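Local coordinates for chitin oligosaccharide binding protein NagB2 (Paenibacillus sp. FPU-7, PDB 7EHU) that binds chitin oligosaccharides and probably serves as the extracellular solute-binding component that captures them for uptake by a bacterial ABC transporter, at residues E218-A221 with K226-D229; A278-L283 with G350-V355; F299-I302 with D307-I310. One frame throughout, in Å; residues are numbered along the deposited sequence.

Contact 1: E218-A221 with K226-D229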
loop_
_atom_site.group_PDB
_atom_site.type_symbol
_atom_site.label_atom_id
_atom_site.label_comp_id
_atom_site.label_asym_id
_atom_site.label_seq_id
_atom_site.Cartn_x
_atom_site.Cartn_y
_atom_site.Cartn_z
ATOM N N GLU A 218 3.280 16.185 -4.650
ATOM C CA GLU A 218 3.837 16.149 -5.999
ATOM C C GLU A 218 5.039 17.072 -6.119
ATOM O O GLU A 218 5.953 16.807 -6.909
ATOM C CB GLU A 218 2.782 16.585 -7.021
ATOM C CG GLU A 218 1.574 15.660 -7.125
ATOM C CD GLU A 218 1.828 14.366 -7.897
ATOM O OE1 GLU A 218 1.025 13.420 -7.700
ATOM O OE2 GLU A 218 2.789 14.298 -8.708
ATOM N N GLY A 219 5.056 18.153 -5.343
ATOM C CA GLY A 219 6.081 19.163 -5.479
ATOM C C GLY A 219 7.354 18.917 -4.693
ATOM O O GLY A 219 8.370 19.544 -5.002
ATOM N N PHE A 220 7.333 18.033 -3.683
ATOM C CA PHE A 220 8.508 17.884 -2.826
ATOM C C PHE A 220 9.754 17.555 -3.647
ATOM O O PHE A 220 10.803 18.193 -3.492
ATOM C CB PHE A 220 8.305 16.809 -1.758
ATOM C CG PHE A 220 7.212 17.086 -0.758
ATOM C CD1 PHE A 220 6.896 18.367 -0.326
ATOM C CD2 PHE A 220 6.512 16.021 -0.216
ATOM C CE1 PHE A 220 5.886 18.573 0.613
ATOM C CE2 PHE A 220 5.519 16.224 0.722
ATOM C CZ PHE A 220 5.210 17.504 1.135
ATOM N N ALA A 221 9.661 16.551 -4.523
ATOM C CA ALA A 221 10.823 16.131 -5.304
ATOM C C ALA A 221 11.126 17.067 -6.469
ATOM O O ALA A 221 12.207 16.969 -7.060
ATOM C CB ALA A 221 10.646 14.701 -5.819
ATOM N N LYS A 226 7.467 22.436 -0.231
ATOM C CA LYS A 226 8.388 22.004 0.807
ATOM C C LYS A 226 7.626 21.340 1.944
ATOM O O LYS A 226 6.480 21.699 2.249
ATOM C CB LYS A 226 9.163 23.191 1.390
ATOM C CG LYS A 226 10.085 23.880 0.402
ATOM C CD LYS A 226 10.858 25.012 1.083
ATOM C CE LYS A 226 11.415 26.000 0.078
ATOM N NZ LYS A 226 12.467 25.371 -0.755
ATOM N N TRP A 227 8.312 20.410 2.609
ATOM C CA TRP A 227 7.748 19.779 3.798
ATOM C C TRP A 227 7.455 20.819 4.871
ATOM O O TRP A 227 6.549 20.625 5.694
ATOM C CB TRP A 227 8.737 18.744 4.332
ATOM C CG TRP A 227 8.902 17.547 3.441
ATOM C CD1 TRP A 227 9.834 17.373 2.459
ATOM C CD2 TRP A 227 8.129 16.343 3.470
ATOM N NE1 TRP A 227 9.690 16.137 1.871
ATOM C CE2 TRP A 227 8.643 15.492 2.471
ATOM C CE3 TRP A 227 7.040 15.905 4.233
ATOM C CZ2 TRP A 227 8.121 14.230 2.233
ATOM C CZ3 TRP A 227 6.522 14.654 3.985
ATOM C CH2 TRP A 227 7.053 13.836 2.992
ATOM N N THR A 228 8.206 21.931 4.862
ATOM C CA THR A 228 8.037 22.996 5.839
ATOM C C THR A 228 6.876 23.936 5.521
ATOM O O THR A 228 6.607 24.847 6.314
ATOM C CB THR A 228 9.332 23.821 5.920
ATOM O OG1 THR A 228 9.716 24.191 4.593
ATOM C CG2 THR A 228 10.470 23.040 6.585
ATOM N N ASP A 229 6.200 23.765 4.391
ATOM C CA ASP A 229 5.050 24.606 4.086
ATOM C C ASP A 229 4.035 24.505 5.220
ATOM O O ASP A 229 3.767 23.403 5.716
ATOM C CB ASP A 229 4.437 24.138 2.765
ATOM C CG ASP A 229 5.278 24.537 1.550
ATOM O OD1 ASP A 229 4.956 24.066 0.433
ATOM O OD2 ASP A 229 6.238 25.337 1.702
#

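Contact 2: A278-L283 with G350-V355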
loop_
_atom_site.group_PDB
_atom_site.type_symbol
_atom_site.label_atom_id
_atom_site.label_comp_id
_atom_site.label_asym_id
_atom_site.label_seq_id
_atom_site.Cartn_x
_atom_site.Cartn_y
_atom_site.Cartn_z
ATOM N N ALA A 278 -5.943 -5.209 3.306
ATOM C CA ALA A 278 -6.166 -5.731 4.652
ATOM C C ALA A 278 -7.524 -6.401 4.805
ATOM O O ALA A 278 -7.778 -7.025 5.838
ATOM C CB ALA A 278 -6.084 -4.583 5.672
ATOM N N THR A 279 -8.418 -6.271 3.813
ATOM C CA THR A 279 -9.799 -6.722 3.992
ATOM C C THR A 279 -9.885 -8.181 4.410
ATOM O O THR A 279 -10.698 -8.535 5.272
ATOM C CB THR A 279 -10.605 -6.474 2.718
ATOM O OG1 THR A 279 -10.724 -5.070 2.539
ATOM C CG2 THR A 279 -12.003 -7.092 2.793
ATOM N N SER A 280 -9.088 -9.053 3.782
ATOM C CA SER A 280 -9.218 -10.476 4.086
ATOM C C SER A 280 -8.967 -10.748 5.567
ATOM O O SER A 280 -9.612 -11.615 6.163
ATOM C CB SER A 280 -8.259 -11.325 3.252
ATOM O OG SER A 280 -6.921 -10.908 3.453
ATOM N N ALA A 281 -8.009 -10.040 6.182
ATOM C CA ALA A 281 -7.740 -10.266 7.596
ATOM C C ALA A 281 -8.911 -9.811 8.448
ATOM O O ALA A 281 -9.210 -10.422 9.477
ATOM C CB ALA A 281 -6.461 -9.544 8.005
ATOM N N ILE A 282 -9.582 -8.733 8.027
ATOM C CA ILE A 282 -10.715 -8.165 8.754
ATOM C C ILE A 282 -11.973 -9.001 8.594
ATOM O O ILE A 282 -12.857 -8.940 9.452
ATOM C CB ILE A 282 -10.847 -6.691 8.327
ATOM C CG1 ILE A 282 -9.637 -5.921 8.875
ATOM C CG2 ILE A 282 -12.138 -6.085 8.802
ATOM C CD1 ILE A 282 -9.395 -4.600 8.247
ATOM N N LEU A 283 -12.054 -9.812 7.544
ATOM C CA LEU A 283 -13.205 -10.685 7.332
ATOM C C LEU A 283 -12.944 -12.128 7.738
ATOM O O LEU A 283 -13.861 -12.939 7.667
ATOM C CB LEU A 283 -13.649 -10.606 5.867
ATOM C CG LEU A 283 -14.128 -9.228 5.408
ATOM C CD1 LEU A 283 -14.589 -9.303 3.973
ATOM C CD2 LEU A 283 -15.237 -8.680 6.296
ATOM N N GLY A 350 -12.608 -13.117 -5.381
ATOM C CA GLY A 350 -13.661 -13.945 -4.817
ATOM C C GLY A 350 -13.341 -14.496 -3.444
ATOM O O GLY A 350 -14.239 -14.634 -2.616
ATOM N N ARG A 351 -12.071 -14.821 -3.178
ATOM C CA ARG A 351 -11.667 -15.423 -1.908
ATOM C C ARG A 351 -11.092 -14.427 -0.910
ATOM O O ARG A 351 -11.445 -14.446 0.272
ATOM C CB ARG A 351 -10.636 -16.537 -2.117
ATOM C CG ARG A 351 -10.222 -17.225 -0.800
ATOM C CD ARG A 351 -9.167 -18.318 -1.018
ATOM N NE ARG A 351 -9.760 -19.587 -1.444
ATOM C CZ ARG A 351 -9.397 -20.792 -1.005
ATOM N NH1 ARG A 351 -8.427 -20.936 -0.107
ATOM N NH2 ARG A 351 -10.012 -21.866 -1.477
ATOM N N ASP A 352 -10.168 -13.592 -1.345
ATOM C CA ASP A 352 -9.444 -12.714 -0.448
ATOM C C ASP A 352 -9.840 -11.281 -0.599
ATOM O O ASP A 352 -9.192 -10.408 -0.005
ATOM C CB ASP A 352 -7.954 -12.820 -0.665
ATOM C CG ASP A 352 -7.332 -13.740 0.286
ATOM O OD1 ASP A 352 -8.054 -14.309 1.156
ATOM O OD2 ASP A 352 -6.112 -13.816 0.201
ATOM N N ASN A 353 -10.882 -11.010 -1.389
ATOM C CA ASN A 353 -11.339 -9.652 -1.533
ATOM C C ASN A 353 -10.209 -8.787 -2.051
ATOM O O ASN A 353 -10.133 -7.606 -1.714
ATOM C CB ASN A 353 -11.910 -9.116 -0.218
ATOM C CG ASN A 353 -13.352 -9.548 -0.012
ATOM O OD1 ASN A 353 -14.278 -8.926 -0.525
ATOM N ND2 ASN A 353 -13.539 -10.645 0.677
ATOM N N ARG A 354 -9.312 -9.390 -2.848
ATOM C CA ARG A 354 -8.209 -8.641 -3.442
ATOM C C ARG A 354 -8.710 -7.883 -4.677
ATOM O O ARG A 354 -9.386 -8.440 -5.542
ATOM C CB ARG A 354 -7.017 -9.568 -3.746
ATOM C CG ARG A 354 -6.512 -10.414 -2.522
ATOM C CD ARG A 354 -4.982 -10.725 -2.468
ATOM N NE ARG A 354 -4.588 -11.701 -3.500
ATOM C CZ ARG A 354 -4.784 -13.018 -3.422
ATOM N NH1 ARG A 354 -5.367 -13.600 -2.371
ATOM N NH2 ARG A 354 -4.420 -13.780 -4.433
ATOM N N VAL A 355 -8.384 -6.603 -4.731
ATOM C CA VAL A 355 -8.906 -5.634 -5.693
ATOM C C VAL A 355 -8.244 -5.803 -7.055
ATOM O O VAL A 355 -7.021 -5.668 -7.130
ATOM C CB VAL A 355 -8.609 -4.223 -5.151
ATOM C CG1 VAL A 355 -8.896 -3.149 -6.166
ATOM C CG2 VAL A 355 -9.347 -3.961 -3.846
HETATM O O HOH W 1 -11.639 -5.165 -0.122
HETATM O O HOH W 2 -5.474 -11.344 1.241
HETATM O O HOH W 3 -7.604 -8.466 1.265
#

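Contact 3: F299-I302 with D307-I310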
loop_
_atom_site.group_PDB
_atom_site.type_symbol
_atom_site.label_atom_id
_atom_site.label_comp_id
_atom_site.label_asym_id
_atom_site.label_seq_id
_atom_site.Cartn_x
_atom_site.Cartn_y
_atom_site.Cartn_z
ATOM N N PHE A 299 -10.994 9.100 4.368
ATOM C CA PHE A 299 -10.480 10.121 5.261
ATOM C C PHE A 299 -11.421 11.331 5.248
ATOM O O PHE A 299 -11.823 11.779 4.172
ATOM C CB PHE A 299 -9.061 10.529 4.838
ATOM C CG PHE A 299 -8.373 11.350 5.889
ATOM C CD1 PHE A 299 -8.543 12.731 5.937
ATOM C CD2 PHE A 299 -7.613 10.744 6.877
ATOM C CE1 PHE A 299 -7.968 13.479 6.939
ATOM C CE2 PHE A 299 -7.050 11.498 7.879
ATOM C CZ PHE A 299 -7.227 12.862 7.902
ATOM N N PRO A 300 -11.797 11.869 6.406
ATOM C CA PRO A 300 -12.804 12.942 6.440
ATOM C C PRO A 300 -12.278 14.289 5.951
ATOM O O PRO A 300 -11.081 14.565 5.944
ATOM C CB PRO A 300 -13.167 13.031 7.926
ATOM C CG PRO A 300 -11.915 12.554 8.637
ATOM C CD PRO A 300 -11.378 11.454 7.759
ATOM N N ASN A 301 -13.210 15.155 5.577
ATOM C CA ASN A 301 -12.875 16.455 4.992
ATOM C C ASN A 301 -12.455 17.467 6.059
ATOM O O ASN A 301 -13.206 17.751 7.006
ATOM C CB ASN A 301 -14.061 16.982 4.182
ATOM C CG ASN A 301 -14.335 16.172 2.923
ATOM O OD1 ASN A 301 -13.451 15.491 2.403
ATOM N ND2 ASN A 301 -15.570 16.200 2.463
ATOM N N ILE A 302 -11.250 18.021 5.890
ATOM C CA ILE A 302 -10.747 19.085 6.754
ATOM C C ILE A 302 -11.137 20.464 6.242
ATOM O O ILE A 302 -11.202 21.408 7.040
ATOM C CB ILE A 302 -9.221 18.955 6.933
ATOM C CG1 ILE A 302 -8.911 17.802 7.894
ATOM C CG2 ILE A 302 -8.581 20.265 7.445
ATOM C CD1 ILE A 302 -7.451 17.432 7.994
ATOM N N ASP A 307 -10.060 18.093 0.037
ATOM C CA ASP A 307 -11.374 17.517 0.300
ATOM C C ASP A 307 -11.791 16.485 -0.743
ATOM O O ASP A 307 -11.533 16.633 -1.939
ATOM C CB ASP A 307 -12.434 18.625 0.353
ATOM C CG ASP A 307 -12.407 19.400 1.641
ATOM O OD1 ASP A 307 -13.251 20.294 1.796
ATOM O OD2 ASP A 307 -11.592 19.093 2.528
ATOM N N ASN A 308 -12.494 15.455 -0.266
ATOM C CA ASN A 308 -13.143 14.430 -1.082
ATOM C C ASN A 308 -12.180 13.624 -1.934
ATOM O O ASN A 308 -12.585 13.009 -2.919
ATOM C CB ASN A 308 -14.284 15.005 -1.908
ATOM C CG ASN A 308 -15.318 15.600 -1.034
ATOM O OD1 ASN A 308 -15.933 14.876 -0.257
ATOM N ND2 ASN A 308 -15.529 16.907 -1.129
ATOM N N LEU A 309 -10.919 13.588 -1.552
ATOM C CA LEU A 309 -9.932 12.752 -2.214
ATOM C C LEU A 309 -9.738 11.449 -1.446
ATOM O O LEU A 309 -9.988 11.370 -0.248
ATOM C CB LEU A 309 -8.595 13.491 -2.303
ATOM C CG LEU A 309 -8.633 14.831 -3.028
ATOM C CD1 LEU A 309 -7.244 15.450 -3.054
ATOM C CD2 LEU A 309 -9.145 14.674 -4.442
ATOM N N ILE A 310 -9.277 10.424 -2.146
ATOM C CA ILE A 310 -8.956 9.156 -1.503
ATOM C C ILE A 310 -7.575 8.704 -1.954
ATOM O O ILE A 310 -7.246 8.779 -3.138
ATOM C CB ILE A 310 -10.041 8.084 -1.736
ATOM C CG1 ILE A 310 -9.829 6.865 -0.833
ATOM C CG2 ILE A 310 -10.115 7.699 -3.203
ATOM C CD1 ILE A 310 -11.004 5.901 -0.832
HETATM O O HOH W 4 -11.103 12.975 1.674
HETATM O O HOH W 5 -9.623 17.473 3.488
#

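Contact 1: E218-A221 with K226-D229
Phe220, at the C-terminal side of helix 214-219, lays one face of its ring on the indole of Trp227. The centroid of the phenyl ring lies 3.9 Å from that of the five-membered ring of Trp227, and the planes differ by 19°, which makes this a face-to-face stack. It is offset: Trp227 CE2 sits above the rim of the phenyl ring, and the closest atoms are Phe220 CD2 and Trp227 CZ2, 3.4 Å apart. The ring atom CE1 of Phe220, para to CD2, comes obliquely to within 3.5 Å of Lys226 C. The stack closes the short loop between helices 214-219 and 230-244, where Lys226 to Asp229 form a type I beta turn. The ends of the turn are joined by Asp229 N to Lys226 O and by Lys226 N to Asp229 OD1 (3.1 Å), the latter nearly straight at 174° but arriving from above the carboxylate plane. Replacing Trp227 by alanine is likely to leave one face of Phe220 without its stacking partner and Gln425 OE1 without the indole N-H. The C-terminal helix 414-430 also supplies Gln422 OE1, which accepts from Trp227 N.

Contact 2: A278-L283 with G350-V355
Ser280 and Asp352 mark the closest backbone approach, their CA atoms 5.1 Å apart, where the start of the short helix 279-283 faces the C-terminal end of helix 342-352. Asn353 leaves that helix with positive phi (58°), and water lies between the two backbones: water 3 accepts from Ser280 N and is 2.8 Å from Asp352 O, to which it may donate. Ser280 CB packs directly against the same carbonyl, 3.5 Å from Asp352 O. Its OG, between the backbone N and the carbonyl carbon at chi1 57°, bonds to water 2, which donates weakly to Asp352 OD2, while Asn45 holds OD1. Asn353 is met by two methyl groups: Thr279 CG2 lies 3.6 Å from Asn353 CB, and Leu283 CD1 comes within 3.7 Å of Asn353 ND2, each side chain crossing that of Asn353 at about a right angle. Thr279 OG1 bonds to water 1, which donates to Asn353 O. Ser280 and Ala281 touch a bound NAG, placing this water-bridged helix junction at the glycan pocket. Around it, helix 369-379 packs on Thr279 and Leu283 and bonds Asn353 OD1 through Thr371 OG1, helix 44-60 touches Asp352, and strand 138-154 brings Tyr152 OH to Thr279 OG1.

Contact 3: F299-I302 with D307-I310
Asn301 and Asn308 face each other with their amide planes 84° apart, almost perpendicular, and their side chains cross at about a right angle. Two hydrogen bonds link the residues, and each end of the Asn301 amide serves one. Its oxygen OD1 accepts from the backbone N of Asn308 at 2.8 Å, with the N-H pointing to it at 156°. Its nitrogen ND2 donates to Asn308 OD1 at 3.0 Å. This partner lies nearly in the amide plane of Asn301, whereas the donor stands 52° out of the carbonyl plane of Asn308, as the steeply crossed amides allow. With both ends of the Asn301 amide engaged, its rotation is fixed. Asn308 OD1 takes a second bond from Arg298.

The paired residues close a connection between strands 294-297 and 309-320, both antiparallel to strand 138-154 in the sheet of this periplasmic-binding-protein-like fold. Asn308 has positive phi near the start of strand 309-320, so the chain turns where its N-H meets Asn301.

Asp307 OD2 packs on Asn301 CB, 3.6 Å away. The same oxygen accepts a hydrogen bond from Gly303 N, within the intervening loop, and lies 2.7 Å from water 5, which in turn accepts from Ile302 N at 3.0 Å. A second water sits between the backbones toward the strand: water 4 is within bonding distance of Phe299 O and Leu309 O, though more acceptors surround it than its two protons can serve. Phe299 turns its ring away from the opposing segment; Pro300 CD lies over one face, 3.5 Å above the plane. Helix 197-212 packs on Phe299 through Leu207 and Ala210, while Trp170 of helix 170-182 touches both Phe299 and Ile302.

How the contacts relate
Contact 2 is the one that reaches the glycan: the side chain of Ser280 is about 4 Å from a bound NAG, whereas that of Trp227 in contact 1 is about 12 Å from one. The centres of these two contacts are about 34 Å apart and fall on opposite sides of the centre of the chain, with nearest atoms about 19 Å apart. Contact 3 lies about 20 Å from contact 1 and about 24 Å from contact 2, centre to centre, with nearest atoms about 10 Å away in each case, so no pair touches. In sequence, contact 1 is complete before contact 2 opens, while both segments of contact 3 fall between 278-283 and 350-355.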